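Local coordinates for Er-derived vesicles protein ERV41 (Saccharomyces cerevisiae, PDB 3ZLC) that travels in COPII-coated vesicles from the endoplasmic reticulum, supports efficient delivery of certain secretory proteins to the Golgi and facilitates retrograde transport back, at residues 23-28 against 118-123; 158-163 against 173-178; 189-194 against 232-237. All coordinates share one frame; numbering follows the deposited sequence. Where two conformers were deposited one is given.

Contact 1. Residues 23-28 against 118-123; sequences NMDIYV and HVFGSI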
loop_
_atom_site.group_PDB
_atom_site.type_symbol
_atom_site.label_atom_id
_atom_site.label_comp_id
_atom_site.label_asym_id
_atom_site.label_seq_id
_atom_site.Cartn_x
_atom_site.Cartn_y
_atom_site.Cartn_z
ATOM N N ASN A 23 2.550 -4.901 -6.318
ATOM C CA ASN A 23 2.905 -5.853 -5.269
ATOM C C ASN A 23 2.682 -5.188 -3.927
ATOM O O ASN A 23 3.163 -4.079 -3.694
ATOM C CB ASN A 23 4.369 -6.282 -5.386
ATOM C CG ASN A 23 4.779 -6.576 -6.807
ATOM O OD1 ASN A 23 4.262 -7.512 -7.438
ATOM N ND2 ASN A 23 5.724 -5.790 -7.325
ATOM N N MET A 24 1.973 -5.864 -3.030
ATOM C CA MET A 24 1.563 -5.253 -1.772
ATOM C C MET A 24 1.715 -6.221 -0.592
ATOM O O MET A 24 1.416 -7.402 -0.714
ATOM C CB MET A 24 0.103 -4.805 -1.889
ATOM C CG MET A 24 -0.273 -3.670 -0.973
ATOM S SD MET A 24 -2.028 -3.248 -1.009
ATOM C CE MET A 24 -2.690 -4.708 -1.822
ATOM N N ASP A 25 2.157 -5.708 0.544
ATOM C CA ASP A 25 2.197 -6.495 1.758
ATOM C C ASP A 25 1.960 -5.454 2.824
ATOM O O ASP A 25 2.805 -4.589 3.057
ATOM C CB ASP A 25 3.557 -7.177 1.935
ATOM C CG ASP A 25 3.563 -8.128 3.129
ATOM O OD1 ASP A 25 3.191 -7.689 4.245
ATOM O OD2 ASP A 25 3.885 -9.311 2.946
ATOM N N ILE A 26 0.763 -5.473 3.408
ATOM C CA ILE A 26 0.318 -4.421 4.326
ATOM C C ILE A 26 -0.363 -5.049 5.553
ATOM O O ILE A 26 -0.988 -6.105 5.423
ATOM C CB ILE A 26 -0.668 -3.473 3.581
ATOM C CG1 ILE A 26 0.050 -2.819 2.393
ATOM C CG2 ILE A 26 -1.238 -2.390 4.498
ATOM C CD1 ILE A 26 -0.806 -1.876 1.605
ATOM N N TYR A 27 -0.242 -4.415 6.724
ATOM C CA TYR A 27 -1.018 -4.828 7.894
ATOM C C TYR A 27 -2.042 -3.717 8.064
ATOM O O TYR A 27 -1.686 -2.546 8.010
ATOM C CB TYR A 27 -0.159 -4.887 9.166
ATOM C CG TYR A 27 1.017 -5.853 9.141
ATOM C CD1 TYR A 27 1.015 -6.984 8.325
ATOM C CD2 TYR A 27 2.127 -5.626 9.939
ATOM C CE1 TYR A 27 2.103 -7.871 8.322
ATOM C CE2 TYR A 27 3.211 -6.495 9.943
ATOM C CZ TYR A 27 3.197 -7.612 9.131
ATOM O OH TYR A 27 4.275 -8.479 9.138
ATOM N N VAL A 28 -3.306 -4.076 8.244
ATOM C CA VAL A 28 -4.362 -3.092 8.525
ATOM C C VAL A 28 -4.929 -3.400 9.908
ATOM O O VAL A 28 -5.141 -4.568 10.235
ATOM C CB VAL A 28 -5.515 -3.177 7.487
ATOM C CG1 VAL A 28 -6.596 -2.138 7.795
ATOM C CG2 VAL A 28 -4.978 -2.955 6.060
ATOM N N HIS A 118 -3.554 -9.060 7.586
ATOM C CA HIS A 118 -2.357 -9.080 6.756
ATOM C C HIS A 118 -2.812 -9.251 5.310
ATOM O O HIS A 118 -3.312 -10.321 4.932
ATOM C CB HIS A 118 -1.474 -10.257 7.171
ATOM C CG HIS A 118 -0.180 -10.343 6.423
ATOM N ND1 HIS A 118 0.613 -11.475 6.435
ATOM C CD2 HIS A 118 0.478 -9.430 5.664
ATOM C CE1 HIS A 118 1.688 -11.264 5.695
ATOM N NE2 HIS A 118 1.639 -10.037 5.218
ATOM N N VAL A 119 -2.646 -8.200 4.511
ATOM C CA VAL A 119 -3.097 -8.204 3.121
ATOM C C VAL A 119 -1.874 -8.292 2.209
ATOM O O VAL A 119 -0.997 -7.435 2.257
ATOM C CB VAL A 119 -3.876 -6.921 2.799
ATOM C CG1 VAL A 119 -4.296 -6.925 1.336
ATOM C CG2 VAL A 119 -5.103 -6.797 3.729
ATOM N N PHE A 120 -1.797 -9.328 1.377
ATOM C CA PHE A 120 -0.588 -9.475 0.568
ATOM C C PHE A 120 -0.803 -10.234 -0.738
ATOM O O PHE A 120 -1.632 -11.152 -0.822
ATOM C CB PHE A 120 0.539 -10.117 1.397
ATOM C CG PHE A 120 0.223 -11.493 1.899
ATOM C CD1 PHE A 120 -0.598 -11.680 3.009
ATOM C CD2 PHE A 120 0.750 -12.611 1.267
ATOM C CE1 PHE A 120 -0.885 -12.965 3.480
ATOM C CE2 PHE A 120 0.468 -13.881 1.725
ATOM C CZ PHE A 120 -0.348 -14.061 2.838
ATOM N N GLY A 121 -0.052 -9.830 -1.759
ATOM C CA GLY A 121 -0.112 -10.496 -3.049
ATOM C C GLY A 121 0.310 -9.555 -4.158
ATOM O O GLY A 121 0.839 -8.480 -3.900
ATOM N N SER A 122 0.079 -9.975 -5.395
ATOM C CA SER A 122 0.435 -9.168 -6.550
ATOM C C SER A 122 -0.763 -9.053 -7.482
ATOM O O SER A 122 -1.385 -10.054 -7.827
ATOM C CB SER A 122 1.635 -9.787 -7.271
ATOM O OG SER A 122 2.812 -9.580 -6.516
ATOM N N ILE A 123 -1.098 -7.824 -7.865
ATOM C CA ILE A 123 -2.280 -7.589 -8.696
ATOM C C ILE A 123 -1.901 -7.019 -10.061
ATOM O O ILE A 123 -1.330 -5.934 -10.130
ATOM C CB ILE A 123 -3.233 -6.569 -8.035
ATOM C CG1 ILE A 123 -3.531 -6.957 -6.586
ATOM C CG2 ILE A 123 -4.537 -6.446 -8.841
ATOM C CD1 ILE A 123 -4.303 -5.889 -5.804
#

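Contact 2. Residues 158-163 against 173-178; sequences INEFSF and PLDNTA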
loop_
_atom_site.group_PDB
_atom_site.type_symbol
_atom_site.label_atom_id
_atom_site.label_comp_id
_atom_site.label_asym_id
_atom_site.label_seq_id
_atom_site.Cartn_x
_atom_site.Cartn_y
_atom_site.Cartn_z
ATOM N N ILE A 158 2.928 -0.576 5.947
ATOM C CA ILE A 158 3.186 -1.015 4.584
ATOM C C ILE A 158 4.545 -1.692 4.591
ATOM O O ILE A 158 5.571 -1.016 4.722
ATOM C CB ILE A 158 3.206 0.187 3.590
ATOM C CG1 ILE A 158 1.820 0.850 3.542
ATOM C CG2 ILE A 158 3.597 -0.290 2.183
ATOM C CD1 ILE A 158 1.812 2.277 2.937
ATOM N N ASN A 159 4.567 -3.016 4.465
ATOM C CA ASN A 159 5.848 -3.714 4.407
ATOM C C ASN A 159 6.404 -3.632 2.996
ATOM O O ASN A 159 7.611 -3.430 2.809
ATOM C CB ASN A 159 5.706 -5.174 4.853
ATOM C CG ASN A 159 5.178 -5.287 6.252
ATOM O OD1 ASN A 159 5.771 -4.730 7.181
ATOM N ND2 ASN A 159 4.026 -5.966 6.417
ATOM N N GLU A 160 5.517 -3.765 2.015
ATOM C CA GLU A 160 5.884 -3.585 0.606
ATOM C C GLU A 160 4.770 -2.918 -0.176
ATOM O O GLU A 160 3.589 -3.209 0.039
ATOM C CB GLU A 160 6.199 -4.935 -0.072
ATOM C CG GLU A 160 6.668 -4.728 -1.541
ATOM C CD GLU A 160 6.896 -6.027 -2.303
ATOM O OE1 GLU A 160 6.626 -7.112 -1.738
ATOM O OE2 GLU A 160 7.335 -5.955 -3.479
ATOM N N PHE A 161 5.156 -2.026 -1.089
ATOM C CA PHE A 161 4.253 -1.524 -2.115
ATOM C C PHE A 161 5.124 -1.156 -3.315
ATOM O O PHE A 161 5.881 -0.190 -3.257
ATOM C CB PHE A 161 3.470 -0.301 -1.638
ATOM C CG PHE A 161 2.374 0.085 -2.574
ATOM C CD1 PHE A 161 1.211 -0.673 -2.634
ATOM C CD2 PHE A 161 2.511 1.178 -3.425
ATOM C CE1 PHE A 161 0.188 -0.344 -3.512
ATOM C CE2 PHE A 161 1.498 1.513 -4.304
ATOM C CZ PHE A 161 0.336 0.749 -4.353
ATOM N N SER A 162 5.053 -1.952 -4.377
ATOM C CA SER A 162 5.971 -1.791 -5.507
ATOM C C SER A 162 5.229 -2.097 -6.798
ATOM O O SER A 162 4.113 -2.658 -6.772
ATOM C CB SER A 162 7.183 -2.724 -5.359
ATOM O OG SER A 162 6.775 -4.081 -5.398
ATOM N N PHE A 163 5.849 -1.720 -7.915
ATOM C CA PHE A 163 5.285 -1.906 -9.256
ATOM C C PHE A 163 6.266 -2.705 -10.071
ATOM O O PHE A 163 7.450 -2.321 -10.189
ATOM C CB PHE A 163 5.108 -0.550 -9.947
ATOM C CG PHE A 163 4.113 0.344 -9.268
ATOM C CD1 PHE A 163 4.494 1.147 -8.206
ATOM C CD2 PHE A 163 2.781 0.348 -9.669
ATOM C CE1 PHE A 163 3.572 1.971 -7.559
ATOM C CE2 PHE A 163 1.840 1.175 -9.028
ATOM C CZ PHE A 163 2.243 1.982 -7.973
ATOM N N PRO A 173 9.441 4.206 -1.804
ATOM C CA PRO A 173 9.224 5.119 -0.675
ATOM C C PRO A 173 8.292 4.554 0.406
ATOM O O PRO A 173 8.505 4.854 1.588
ATOM C CB PRO A 173 8.551 6.328 -1.322
ATOM C CG PRO A 173 8.933 6.261 -2.802
ATOM C CD PRO A 173 9.173 4.819 -3.122
ATOM N N LEU A 174 7.276 3.775 0.030
ATOM C CA LEU A 174 6.319 3.302 1.050
ATOM C C LEU A 174 6.734 2.027 1.776
ATOM O O LEU A 174 6.128 1.688 2.792
ATOM C CB LEU A 174 4.903 3.152 0.475
ATOM C CG LEU A 174 4.374 4.455 -0.128
ATOM C CD1 LEU A 174 2.971 4.218 -0.683
ATOM C CD2 LEU A 174 4.394 5.597 0.895
ATOM N N ASP A 175 7.772 1.332 1.300
ATOM C CA ASP A 175 8.229 0.106 1.976
ATOM C C ASP A 175 8.670 0.390 3.396
ATOM O O ASP A 175 9.372 1.379 3.645
ATOM C CB ASP A 175 9.439 -0.531 1.254
ATOM C CG ASP A 175 9.052 -1.266 -0.010
ATOM O OD1 ASP A 175 7.863 -1.243 -0.373
ATOM O OD2 ASP A 175 9.951 -1.833 -0.669
ATOM N N ASN A 176 8.297 -0.497 4.318
ATOM C CA ASN A 176 8.694 -0.368 5.717
ATOM C C ASN A 176 8.305 0.994 6.325
ATOM O O ASN A 176 9.106 1.659 6.970
ATOM C CB ASN A 176 10.201 -0.632 5.876
ATOM C CG ASN A 176 10.634 -1.945 5.231
ATOM O OD1 ASN A 176 11.410 -1.949 4.277
ATOM N ND2 ASN A 176 10.118 -3.063 5.740
ATOM N N THR A 177 7.052 1.386 6.130
ATOM C CA THR A 177 6.533 2.607 6.732
ATOM C C THR A 177 5.231 2.256 7.425
ATOM O O THR A 177 4.642 1.221 7.137
ATOM C CB THR A 177 6.234 3.685 5.680
ATOM O OG1 THR A 177 5.222 3.204 4.796
ATOM C CG2 THR A 177 7.492 4.030 4.880
ATOM N N ALA A 178 4.777 3.118 8.327
ATOM C CA ALA A 178 3.519 2.883 9.032
ATOM C C ALA A 178 2.868 4.220 9.355
ATOM O O ALA A 178 3.559 5.228 9.555
ATOM C CB ALA A 178 3.771 2.076 10.328
HETATM O O HOH W 1 7.937 -2.847 7.812
HETATM O O HOH W 2 10.256 -4.205 1.184
#

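Contact 3. Residues 189-194 against 232-237; sequences YVYYTS and PGIFFK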
loop_
_atom_site.group_PDB
_atom_site.type_symbol
_atom_site.label_atom_id
_atom_site.label_comp_id
_atom_site.label_asym_id
_atom_site.label_seq_id
_atom_site.Cartn_x
_atom_site.Cartn_y
_atom_site.Cartn_z
ATOM N N TYR A 189 -6.273 7.714 4.431
ATOM C CA TYR A 189 -4.927 7.951 3.955
ATOM C C TYR A 189 -4.885 7.786 2.439
ATOM O O TYR A 189 -5.374 6.784 1.897
ATOM C CB TYR A 189 -3.964 6.948 4.614
ATOM C CG TYR A 189 -3.948 7.013 6.136
ATOM C CD1 TYR A 189 -4.831 6.257 6.896
ATOM C CD2 TYR A 189 -3.029 7.823 6.807
ATOM C CE1 TYR A 189 -4.807 6.310 8.285
ATOM C CE2 TYR A 189 -2.995 7.881 8.187
ATOM C CZ TYR A 189 -3.888 7.119 8.919
ATOM O OH TYR A 189 -3.863 7.181 10.296
ATOM N N VAL A 190 -4.299 8.764 1.752
ATOM C CA VAL A 190 -4.204 8.701 0.292
ATOM C C VAL A 190 -2.754 8.880 -0.114
ATOM O O VAL A 190 -2.112 9.856 0.288
ATOM C CB VAL A 190 -5.057 9.791 -0.385
ATOM C CG1 VAL A 190 -5.058 9.595 -1.913
ATOM C CG2 VAL A 190 -6.495 9.743 0.140
ATOM N N TYR A 191 -2.235 7.929 -0.883
ATOM C CA TYR A 191 -0.895 8.062 -1.421
ATOM C C TYR A 191 -0.964 8.269 -2.933
ATOM O O TYR A 191 -1.599 7.477 -3.656
ATOM C CB TYR A 191 -0.088 6.809 -1.119
ATOM C CG TYR A 191 0.055 6.459 0.353
ATOM C CD1 TYR A 191 1.062 7.031 1.132
ATOM C CD2 TYR A 191 -0.788 5.533 0.953
ATOM C CE1 TYR A 191 1.219 6.694 2.483
ATOM C CE2 TYR A 191 -0.640 5.187 2.300
ATOM C CZ TYR A 191 0.377 5.768 3.053
ATOM O OH TYR A 191 0.527 5.434 4.388
ATOM N N TYR A 192 -0.317 9.330 -3.411
ATOM C CA TYR A 192 -0.217 9.589 -4.849
ATOM C C TYR A 192 1.152 9.197 -5.355
ATOM O O TYR A 192 2.139 9.901 -5.111
ATOM C CB TYR A 192 -0.440 11.068 -5.141
ATOM C CG TYR A 192 -1.858 11.513 -4.897
ATOM C CD1 TYR A 192 -2.262 11.948 -3.639
ATOM C CD2 TYR A 192 -2.800 11.498 -5.926
ATOM C CE1 TYR A 192 -3.573 12.358 -3.410
ATOM C CE2 TYR A 192 -4.109 11.912 -5.706
ATOM C CZ TYR A 192 -4.483 12.333 -4.447
ATOM O OH TYR A 192 -5.778 12.731 -4.221
ATOM N N THR A 193 1.211 8.090 -6.085
ATOM C CA THR A 193 2.498 7.540 -6.512
ATOM C C THR A 193 2.693 7.779 -7.998
ATOM O O THR A 193 1.767 7.566 -8.792
ATOM C CB THR A 193 2.596 6.024 -6.236
ATOM O OG1 THR A 193 1.594 5.319 -6.995
ATOM C CG2 THR A 193 2.443 5.746 -4.738
ATOM N N SER A 194 3.883 8.234 -8.379
ATOM C CA SER A 194 4.163 8.503 -9.791
ATOM C C SER A 194 5.277 7.550 -10.196
ATOM O O SER A 194 6.392 7.600 -9.648
ATOM C CB SER A 194 4.596 9.954 -9.993
ATOM O OG SER A 194 4.793 10.249 -11.379
ATOM N N PRO A 232 -14.271 5.954 4.227
ATOM C CA PRO A 232 -12.864 6.157 4.588
ATOM C C PRO A 232 -11.998 4.936 4.288
ATOM O O PRO A 232 -12.531 3.872 3.971
ATOM C CB PRO A 232 -12.925 6.387 6.103
ATOM C CG PRO A 232 -14.111 5.603 6.550
ATOM C CD PRO A 232 -15.113 5.709 5.416
ATOM N N GLY A 233 -10.679 5.081 4.386
ATOM C CA GLY A 233 -9.813 3.943 4.144
ATOM C C GLY A 233 -8.411 4.318 3.739
ATOM O O GLY A 233 -7.889 5.377 4.098
ATOM N N ILE A 234 -7.786 3.424 2.991
ATOM C CA ILE A 234 -6.401 3.608 2.601
ATOM C C ILE A 234 -6.386 3.519 1.081
ATOM O O ILE A 234 -6.808 2.508 0.509
ATOM C CB ILE A 234 -5.502 2.507 3.202
ATOM C CG1 ILE A 234 -5.550 2.543 4.737
ATOM C CG2 ILE A 234 -4.050 2.691 2.732
ATOM C CD1 ILE A 234 -5.080 1.236 5.409
ATOM N N PHE A 235 -5.913 4.579 0.427
ATOM C CA PHE A 235 -5.993 4.669 -1.034
ATOM C C PHE A 235 -4.631 4.893 -1.679
ATOM O O PHE A 235 -3.875 5.786 -1.278
ATOM C CB PHE A 235 -6.926 5.816 -1.432
ATOM C CG PHE A 235 -8.345 5.677 -0.895
ATOM C CD1 PHE A 235 -8.660 6.081 0.403
ATOM C CD2 PHE A 235 -9.362 5.175 -1.697
ATOM C CE1 PHE A 235 -9.968 5.961 0.897
ATOM C CE2 PHE A 235 -10.679 5.058 -1.213
ATOM C CZ PHE A 235 -10.977 5.453 0.082
ATOM N N PHE A 236 -4.327 4.095 -2.694
ATOM C CA PHE A 236 -3.083 4.266 -3.441
ATOM C C PHE A 236 -3.432 4.724 -4.846
ATOM O O PHE A 236 -3.947 3.938 -5.642
ATOM C CB PHE A 236 -2.346 2.938 -3.531
ATOM C CG PHE A 236 -1.927 2.377 -2.187
ATOM C CD1 PHE A 236 -2.772 1.540 -1.472
ATOM C CD2 PHE A 236 -0.671 2.673 -1.651
ATOM C CE1 PHE A 236 -2.381 0.999 -0.231
ATOM C CE2 PHE A 236 -0.272 2.140 -0.414
ATOM C CZ PHE A 236 -1.130 1.304 0.296
ATOM N N LYS A 237 -3.199 5.995 -5.143
ATOM C CA LYS A 237 -3.419 6.485 -6.499
ATOM C C LYS A 237 -2.122 6.324 -7.261
ATOM O O LYS A 237 -1.028 6.545 -6.714
ATOM C CB LYS A 237 -3.853 7.950 -6.494
ATOM C CG LYS A 237 -5.142 8.195 -5.726
ATOM C CD LYS A 237 -6.141 8.985 -6.560
ATOM C CE LYS A 237 -7.399 9.298 -5.755
ATOM N NZ LYS A 237 -8.419 10.043 -6.554
#

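Contact 1. Residues 23-28 against 118-123
Met24 pairs with Gly121 and Ile26 with Val119 through two backbone hydrogen bonds each, making 23-28 and 118-123 neighbouring antiparallel strands in one sheet of the lumenal domain of Erv41p. In the Met24–Gly121 pair, Met24 N reaches Gly121 O at 3.0 Å; in the other, Val119 N reaches Ile26 O at 2.8 Å. Gly121 adopts a backbone conformation in which any CB would collide with the carbonyl oxygen of Phe120.

The polar bonds gather on the face carrying Asn23, Asp25, Tyr27, His118, Phe120 and Ser122. NE2 of His118 donates to Asp25 OD1 over 3.0 Å, with the oxygen near the imidazole plane but the nitrogen 37° above the carboxylate plane. A weak second bond runs from the same NE2 to Asp25 OD2. The stronger polar partner of this carboxylate is Asn159, whose ND2 also donates to OD1, so negative charge there would probably be partly offset. At the other end, Ser122 OG donates to Asn23 OD1 at 2.7 Å, a bond that holds for one of two Ser122 conformers and is less certain for that reason, while Asn23 ND2 turns to Ser162 and Gly164.

Aromatic contacts clasp the imidazole from both faces. Tyr27 comes edge-on in an offset edge-to-face pair, planes 78° apart, its CE1 3.5 Å from His118 CD2. Phe120 holds CG between its own backbone N and carbonyl carbon (chi1 61°), and its CD1 lies over the centre of the opposite face.

The apolar contacts lie on the other face, turned toward strand 35-41, where Val119 meets Ile37 and Val28 meets Leu35. Across the strands, Val28 CG2 approaches Val119 CG2 to 4.5 Å.

Contact 2. Residues 158-163 against 173-178
The Phe161 ring, beside an antiparallel pairing with a G1 bulge, is met obliquely by the methyl Leu174 CD1, 4.1 Å from ring atom CD2, and it also stacks with Phe236 of the other sheet. The second flat group, the Asp175 carboxylate, stands nearly perpendicular (86°) to that of Glu160, beside which it lies; its OD1 accepts the Phe161 amide nearly along the C-O axis, at 2.9 Å from Phe161 N.

Asn176 and Thr177 form the G1 bulge opposite Ile158; a classic bulge at Asn159 and Glu160 belongs instead to the pairing with strand 19-28, opposite Asp25. Ile158 N gives a 2.8 Å bond to Thr177 O, and Thr177 N returns a longer one to Ile158 O. Ile158 packs its CD1 against Leu174 CB, 4.0 Å away. One water joins Asn159 OD1 to Asn176 ND2, while Asn159 ND2 is held by Asp25; another donates to Asn159 O and, weakly, to Asp175 OD2, which Asn172 also binds.

Thr177 OG1, set between its backbone N and carbonyl carbon (chi1 62°), closes the turn by donating to Leu174 O at 2.7 Å, and the same carbonyl oxygen lies 3.3 Å from Ile158 CG2.

Contact 3. Residues 189-194 against 232-237
Tyr189, Tyr191 and Thr193 alternate with Gly233, Phe235 and Lys237 in a ladder of five backbone N-H...O hydrogen bonds, joining 189-194 and 232-237 as parallel neighbours, 10° apart in direction, in the larger mixed sheet. The shortest rung runs from Lys237 N to Tyr191 O, 2.6 Å.

Tyr189, Tyr191, Ile234 and Phe236 share the face turned to strand 156-163 and Leu174. The Tyr191 and Phe236 planes differ by only 18°, but the rings are displaced far enough to leave little overlap; CD2 of Tyr191 lies 3.7 Å from CE2 of Phe236. Ile234 CG2 comes to the edge of the Tyr191 ring, 4.2 Å from CE2. The buried hydroxyl of Tyr191 is satisfied by His156 and Gln179.

On the other face Lys237 lays its aliphatic chain alongside Tyr192, with CD 3.7 Å from ring atom CE2. The bend at chi2 (-129°) sets CD there, and NZ makes a long, weak ion pair with Glu131.

Farther along the ladder, which continues to Asn239, Lys237 O takes two donors from one residue, the Thr193 amide and hydroxyl, arriving from opposite faces of its carbonyl plane. An alanine here removes the hydroxyl, and Lys237 O would probably be left with the backbone N as its one donor from this residue, and Phe163 without its contact to OG1. Thr193 OG1 lies 2.9 Å from Lys237 O.

Contacts 1 and 2 build the same sheet: strands 19-28 and 156-163 adjoin, with a probable hydrogen bond from Asn159 N to Asp25 O, 2.8 Å. Contact 3 belongs to the facing sheet and is the buried one; the others are partly buried. Chemistry follows place: contact 1 carries a polar, aromatic face behind its apolar one, contact 2 relies on bulges, a side-chain carboxylate and waters, and contact 3 combines regular backbone rungs with aromatic packing. Phe236 is one of the places where the sheets meet: it packs on Ile26 of contact 1, and its CD2 is 3.5 Å from Phe161 CZ of contact 2. Leu174 adds its CD2, 3.6 Å from Tyr191 CD1.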